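11R-lipoxygenase (Gersemia fruticosa, PDB 3VF1) probably oxygenates polyunsaturated fatty acids with molecular oxygen at a catalytic non-heme iron, in a manner that depends on calcium. Local coordinates at residues A[519-522]-A[527-530]; A[414-419]-A[512-517]; A[350-353]-A[358-361]. All coordinates share one frame; numbering follows the deposited sequence.

Contact 1. Residues A[519-522]-A[527-530]; sequences DSVK and IQDW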
# COMPACT_ATOMS: atom_id res chain seq x y z
N ASP A 519 -2.05 10.79 30.19
CA ASP A 519 -2.57 12.14 30.27
C ASP A 519 -1.95 13.00 29.17
O ASP A 519 -2.60 13.88 28.61
CB ASP A 519 -2.28 12.76 31.64
CG ASP A 519 -3.25 13.87 32.00
OD1 ASP A 519 -4.47 13.67 31.82
OD2 ASP A 519 -2.79 14.93 32.46
N SER A 520 -0.68 12.72 28.86
CA SER A 520 0.01 13.41 27.79
C SER A 520 -0.74 13.24 26.49
O SER A 520 -0.72 14.13 25.64
CB SER A 520 1.43 12.87 27.63
OG SER A 520 2.15 12.89 28.85
N VAL A 521 -1.40 12.10 26.33
CA VAL A 521 -2.14 11.79 25.11
C VAL A 521 -3.50 12.48 25.10
O VAL A 521 -3.92 13.02 24.08
CB VAL A 521 -2.34 10.28 24.93
CG1 VAL A 521 -3.05 9.98 23.62
CG2 VAL A 521 -1.01 9.55 24.99
N LYS A 522 -4.19 12.46 26.24
CA LYS A 522 -5.49 13.11 26.35
C LYS A 522 -5.39 14.60 26.04
O LYS A 522 -6.23 15.15 25.34
CB LYS A 522 -6.06 12.94 27.76
CG LYS A 522 -6.41 11.51 28.14
CD LYS A 522 -7.26 11.48 29.40
CE LYS A 522 -7.42 10.07 29.95
NZ LYS A 522 -6.16 9.55 30.54
N ILE A 527 -3.50 15.69 18.29
CA ILE A 527 -3.71 14.29 17.93
C ILE A 527 -5.18 13.93 18.06
O ILE A 527 -5.69 13.05 17.37
CB ILE A 527 -2.87 13.33 18.81
CG1 ILE A 527 -2.69 11.98 18.11
CG2 ILE A 527 -3.52 13.13 20.17
CD1 ILE A 527 -1.82 12.04 16.86
N GLN A 528 -5.87 14.63 18.96
CA GLN A 528 -7.30 14.41 19.16
C GLN A 528 -8.09 14.95 17.98
O GLN A 528 -9.13 14.38 17.61
CB GLN A 528 -7.76 15.09 20.46
CG GLN A 528 -7.02 14.60 21.70
CD GLN A 528 -7.22 13.13 21.97
OE1 GLN A 528 -8.19 12.52 21.51
NE2 GLN A 528 -6.29 12.53 22.71
N ASP A 529 -7.61 16.03 17.38
CA ASP A 529 -8.21 16.56 16.16
C ASP A 529 -7.99 15.57 15.03
O ASP A 529 -8.88 15.32 14.21
CB ASP A 529 -7.60 17.91 15.79
CG ASP A 529 -7.93 19.00 16.80
OD1 ASP A 529 -8.98 18.90 17.47
OD2 ASP A 529 -7.14 19.96 16.93
N TRP A 530 -6.78 15.01 14.99
CA TRP A 530 -6.41 14.04 13.97
C TRP A 530 -7.34 12.84 13.97
O TRP A 530 -7.95 12.51 12.95
CB TRP A 530 -4.96 13.59 14.20
CG TRP A 530 -4.45 12.66 13.14
CD1 TRP A 530 -4.23 12.95 11.83
CD2 TRP A 530 -4.08 11.28 13.32
NE1 TRP A 530 -3.74 11.85 11.18
CE2 TRP A 530 -3.65 10.81 12.07
CE3 TRP A 530 -4.08 10.41 14.41
CZ2 TRP A 530 -3.21 9.50 11.87
CZ3 TRP A 530 -3.65 9.11 14.22
CH2 TRP A 530 -3.22 8.67 12.96
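The backbones of 519-522 and 527-530 come together at Val521 and Ile527, whose CA atoms lie 7.8 Å apart, and at Lys522 and Gln528, 7.5 Å apart. Both segments are helical: the first is the end of the short helix 518-522, the second an early turn of helix 525-538, and just two residues separate the helices. At that spacing the main chains do not touch, and the side chain of Gln528 spans the distance. Its NE2 donates to Val521 O over 2.8 Å, with a bent N-H...O angle of 146°. The acceptor lies in the plane of the glutamine amide, whereas the nitrogen stands above the Val521 carbonyl plane, 41° out of it. A chain bent at CG (chi2 -62°) folds the amide back so that NE2 meets this oxygen and CG passes 3.8 Å from Lys522 O. The arrangement is a corner between two consecutive helices of the lipoxygenase domain, its connection crossed by one side-chain-to-backbone bond from the following helix to the preceding one. Ile527 adds a looser van der Waals touch, its CG2 methyl lying 3.9 Å from Val521 O, while the rest of that side chain leads away to Val417 and Leu560. The amide of Gln528 has a second acceptor in Phe554 O, so NE2 joins the corner to the chain ahead of helix 557-579. Val521 packs on Phe554 and Arg557 of that same region.

Contact 2. Residues A[414-419]-A[512-517]; sequences VHPVWK and QIYYND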
# COMPACT_ATOMS: atom_id res chain seq x y z
N VAL A 414 5.78 20.14 13.25
CA VAL A 414 6.62 20.08 14.44
C VAL A 414 6.17 18.95 15.37
O VAL A 414 6.86 18.60 16.33
CB VAL A 414 6.61 21.42 15.21
CG1 VAL A 414 5.27 21.64 15.89
CG2 VAL A 414 7.75 21.47 16.22
N HIS A 415 5.01 18.37 15.07
CA HIS A 415 4.46 17.29 15.88
C HIS A 415 5.19 15.97 15.59
O HIS A 415 5.45 15.64 14.43
CB HIS A 415 2.97 17.13 15.57
CG HIS A 415 2.21 16.36 16.60
ND1 HIS A 415 2.53 15.07 16.96
CD2 HIS A 415 1.13 16.70 17.34
CE1 HIS A 415 1.69 14.65 17.88
NE2 HIS A 415 0.82 15.61 18.13
N PRO A 416 5.54 15.21 16.65
CA PRO A 416 6.30 13.97 16.49
C PRO A 416 5.59 12.91 15.64
O PRO A 416 6.25 12.18 14.90
CB PRO A 416 6.47 13.47 17.93
CG PRO A 416 5.42 14.17 18.72
CD PRO A 416 5.26 15.51 18.06
N VAL A 417 4.27 12.82 15.75
CA VAL A 417 3.49 11.85 14.98
C VAL A 417 3.50 12.20 13.49
O VAL A 417 3.54 11.31 12.64
CB VAL A 417 2.04 11.77 15.48
CG1 VAL A 417 1.18 10.95 14.52
CG2 VAL A 417 1.99 11.19 16.88
N TRP A 418 3.47 13.49 13.17
CA TRP A 418 3.58 13.93 11.79
C TRP A 418 4.90 13.45 11.19
O TRP A 418 4.95 12.98 10.06
CB TRP A 418 3.50 15.45 11.68
CG TRP A 418 4.03 15.96 10.38
CD1 TRP A 418 5.33 16.26 10.09
CD2 TRP A 418 3.28 16.22 9.18
NE1 TRP A 418 5.44 16.70 8.79
CE2 TRP A 418 4.20 16.68 8.21
CE3 TRP A 418 1.93 16.12 8.84
CZ2 TRP A 418 3.80 17.04 6.92
CZ3 TRP A 418 1.54 16.47 7.56
CH2 TRP A 418 2.47 16.92 6.62
N LYS A 419 5.97 13.58 11.97
CA LYS A 419 7.29 13.16 11.53
C LYS A 419 7.34 11.65 11.38
O LYS A 419 7.98 11.12 10.46
CB LYS A 419 8.36 13.60 12.54
CG LYS A 419 8.50 15.10 12.70
CD LYS A 419 9.55 15.44 13.74
CE LYS A 419 9.71 16.94 13.93
NZ LYS A 419 10.26 17.61 12.72
N GLN A 512 6.82 6.87 23.32
CA GLN A 512 7.18 6.96 24.73
C GLN A 512 8.29 7.98 24.97
O GLN A 512 8.60 8.32 26.12
CB GLN A 512 7.58 5.59 25.28
CG GLN A 512 6.40 4.65 25.45
CD GLN A 512 6.77 3.36 26.15
OE1 GLN A 512 7.93 3.12 26.48
NE2 GLN A 512 5.77 2.51 26.38
N ILE A 513 8.90 8.47 23.90
CA ILE A 513 9.88 9.55 24.00
C ILE A 513 9.20 10.88 24.26
O ILE A 513 9.73 11.73 24.97
CB ILE A 513 10.73 9.66 22.71
CG1 ILE A 513 11.75 8.53 22.64
CG2 ILE A 513 11.44 11.00 22.65
CD1 ILE A 513 12.48 8.44 21.31
N TYR A 514 8.01 11.06 23.69
CA TYR A 514 7.31 12.35 23.75
C TYR A 514 6.10 12.32 24.69
O TYR A 514 5.77 13.34 25.30
CB TYR A 514 6.89 12.77 22.34
CG TYR A 514 8.06 12.88 21.40
CD1 TYR A 514 8.84 14.03 21.36
CD2 TYR A 514 8.40 11.83 20.56
CE1 TYR A 514 9.92 14.14 20.51
CE2 TYR A 514 9.48 11.93 19.70
CZ TYR A 514 10.24 13.08 19.68
OH TYR A 514 11.31 13.19 18.83
N TYR A 515 5.45 11.17 24.79
CA TYR A 515 4.31 11.02 25.69
C TYR A 515 4.73 10.27 26.94
O TYR A 515 4.95 9.06 26.90
CB TYR A 515 3.17 10.27 25.00
CG TYR A 515 2.60 10.98 23.79
CD1 TYR A 515 3.13 10.78 22.52
CD2 TYR A 515 1.53 11.85 23.92
CE1 TYR A 515 2.61 11.43 21.42
CE2 TYR A 515 1.00 12.51 22.82
CZ TYR A 515 1.55 12.29 21.57
OH TYR A 515 1.02 12.93 20.48
N ASN A 516 4.84 10.98 28.06
CA ASN A 516 5.32 10.39 29.30
C ASN A 516 4.25 9.55 29.98
O ASN A 516 4.56 8.66 30.78
CB ASN A 516 5.81 11.48 30.25
CG ASN A 516 7.07 11.08 31.00
OD1 ASN A 516 8.09 11.75 30.92
ND2 ASN A 516 6.99 9.97 31.73
N ASP A 517 2.98 9.82 29.67
CA ASP A 517 1.88 9.09 30.28
C ASP A 517 0.59 9.27 29.48
O ASP A 517 0.56 10.03 28.51
CB ASP A 517 1.68 9.56 31.73
CG ASP A 517 1.46 11.06 31.84
OD1 ASP A 517 0.73 11.63 31.01
OD2 ASP A 517 2.03 11.67 32.77
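Pro416 against Tyr514, with His415 meeting Tyr515 beside them, makes a buried contact between the start of helix 416-425 and the chain leaving helix 491-514. Pro416 CB sits over one face of the Tyr514 ring, 3.8 Å from its centroid and 16° off the normal, a CH-pi contact. Ile513 CG2 lies over the centre of the opposite face, which leaves the ring sandwiched between two aliphatic groups while its OH bonds to Asp652. His415 is the N-cap of helix 416-425: its ND1 accepts from Val417 N at 3.1 Å, in the ring plane, an imidazole cap on one of the helices of the lipoxygenase domain. With CG anti to the backbone N (chi1 -162°), the imidazole also presents its CE1 edge to Tyr515 OH, 3.2 Å away. The two side chains cross at about a right angle, each meeting the other at a ring edge. This pair is not itself hydrogen-bonded; His415 NE2 and Tyr515 OH both bond to Asp524 OD2, and that shared carboxylate oxygen probably holds the two groups together. Val417 CG2 comes within 4.1 Å of Tyr515 OH, lining it with a methyl.

Contact 3. Residues A[350-353]-A[358-361]; sequences QLYQ and NNSI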
# COMPACT_ATOMS: atom_id res chain seq x y z
N GLN A 350 -16.76 -26.06 -5.29
CA GLN A 350 -18.12 -25.82 -5.77
C GLN A 350 -18.18 -24.42 -6.35
O GLN A 350 -17.87 -23.45 -5.66
CB GLN A 350 -19.12 -25.97 -4.62
CG GLN A 350 -20.58 -25.87 -5.03
CD GLN A 350 -21.52 -26.07 -3.85
OE1 GLN A 350 -21.71 -27.19 -3.38
NE2 GLN A 350 -22.11 -24.98 -3.37
N LEU A 351 -18.55 -24.31 -7.62
CA LEU A 351 -18.43 -23.04 -8.35
C LEU A 351 -19.42 -21.97 -7.88
O LEU A 351 -19.07 -20.79 -7.81
CB LEU A 351 -18.57 -23.27 -9.85
CG LEU A 351 -17.52 -24.20 -10.48
CD1 LEU A 351 -17.75 -24.32 -11.98
CD2 LEU A 351 -16.11 -23.72 -10.19
N TYR A 352 -20.64 -22.38 -7.57
CA TYR A 352 -21.66 -21.43 -7.10
C TYR A 352 -22.09 -21.75 -5.68
O TYR A 352 -21.97 -22.89 -5.23
CB TYR A 352 -22.87 -21.43 -8.04
CG TYR A 352 -22.59 -20.90 -9.43
CD1 TYR A 352 -22.59 -19.54 -9.69
CD2 TYR A 352 -22.35 -21.77 -10.49
CE1 TYR A 352 -22.35 -19.05 -10.96
CE2 TYR A 352 -22.11 -21.29 -11.77
CZ TYR A 352 -22.11 -19.93 -12.00
OH TYR A 352 -21.87 -19.46 -13.27
N GLN A 353 -22.59 -20.74 -4.97
CA GLN A 353 -22.94 -20.88 -3.56
C GLN A 353 -24.00 -21.94 -3.32
O GLN A 353 -23.85 -22.79 -2.44
CB GLN A 353 -23.42 -19.53 -3.00
CG GLN A 353 -22.30 -18.53 -2.76
CD GLN A 353 -21.43 -18.89 -1.57
OE1 GLN A 353 -21.93 -19.05 -0.46
NE2 GLN A 353 -20.14 -19.04 -1.81
N ASN A 358 -26.73 -28.20 -11.97
CA ASN A 358 -25.66 -27.64 -12.78
C ASN A 358 -24.55 -27.06 -11.91
O ASN A 358 -23.68 -26.33 -12.40
CB ASN A 358 -26.20 -26.57 -13.72
CG ASN A 358 -27.23 -27.10 -14.69
OD1 ASN A 358 -27.22 -28.29 -15.03
ND2 ASN A 358 -28.12 -26.23 -15.16
N ASN A 359 -24.58 -27.37 -10.62
CA ASN A 359 -23.60 -26.86 -9.68
C ASN A 359 -23.16 -27.96 -8.72
O ASN A 359 -23.54 -27.97 -7.55
CB ASN A 359 -24.18 -25.69 -8.89
CG ASN A 359 -23.16 -25.04 -7.99
OD1 ASN A 359 -21.99 -24.91 -8.35
ND2 ASN A 359 -23.58 -24.64 -6.80
N SER A 360 -22.34 -28.88 -9.23
CA SER A 360 -21.91 -30.04 -8.46
C SER A 360 -20.62 -29.76 -7.72
O SER A 360 -20.01 -28.70 -7.88
CB SER A 360 -21.68 -31.21 -9.41
OG SER A 360 -20.63 -30.90 -10.31
N ILE A 361 -20.19 -30.72 -6.91
CA ILE A 361 -18.91 -30.64 -6.22
C ILE A 361 -17.83 -31.34 -7.04
O ILE A 361 -17.95 -32.52 -7.36
CB ILE A 361 -18.99 -31.26 -4.82
CG1 ILE A 361 -19.99 -30.48 -3.96
CG2 ILE A 361 -17.61 -31.27 -4.16
CD1 ILE A 361 -20.17 -31.03 -2.56
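The amide of Asn359 lies close beside Tyr352, putting its OD1 at the edge of the tyrosine ring, near the ring plane and 3.8 Å from Tyr352 CD2. Ring and amide are steeply inclined, 75° apart. The amide plane of Gln350 stands 73° from that of Asn359, and Gln350 CG lies 3.7 Å from Asn359 ND2. The setting is the long connection of a beta hairpin, strands 344-350 and 361-362, at the edge of an antiparallel sheet in the lipoxygenase region; here a side-chain amide, rather than regular strand pairing, bonds to the backbone opposite.

Asn359 uses both ends of its amide on one residue. OD1 accepts from Tyr352 N at 3.0 Å, the donor tilted from the carbonyl plane, and ND2 donates to Tyr352 O at 2.8 Å. An asparagine side chain extended from its main chain, CG anti to N at chi1 -174°, reaches across to do this. ND2 also bonds to Gln354 O, which fixes the amide's rotation. An alanine here would probably leave Tyr352 N without its side-chain acceptor and take from Tyr352 O and Gln354 O the ND2 donor they share.

Gln350 helps from its own strand: its NE2 bonds to Asn279 O as well as to Tyr352 O. Farther along, Gln350 OE1 lies 3.8 Å from Ile361 CG1. Tyr352 O takes two donors: Asn359 ND2 above its carbonyl plane, and Gln350 NE2 within that plane at 2.8 Å.

Overall arrangement
Going from the N terminus, contact 3 comes first, closing a short loop between strands 344-350 and 361-362 at the edge of a sheet. Contact 2 follows, closing a long, largely helical loop that brings the start of helix 416-425 to the end of helix 491-514. Contact 1 then closes the tight corner between helices 518-522 and 525-538. The three loops run in series, and none crosses or encloses another. Contacts 1 and 2 share one packed region: Val521 CG2 touches Tyr515 CD2 at 3.6 Å, and Ile527 CD1 meets Val417 CG2. Contact 3 is remote, its centre about 55 Å from that of contact 2, across the chain's centre.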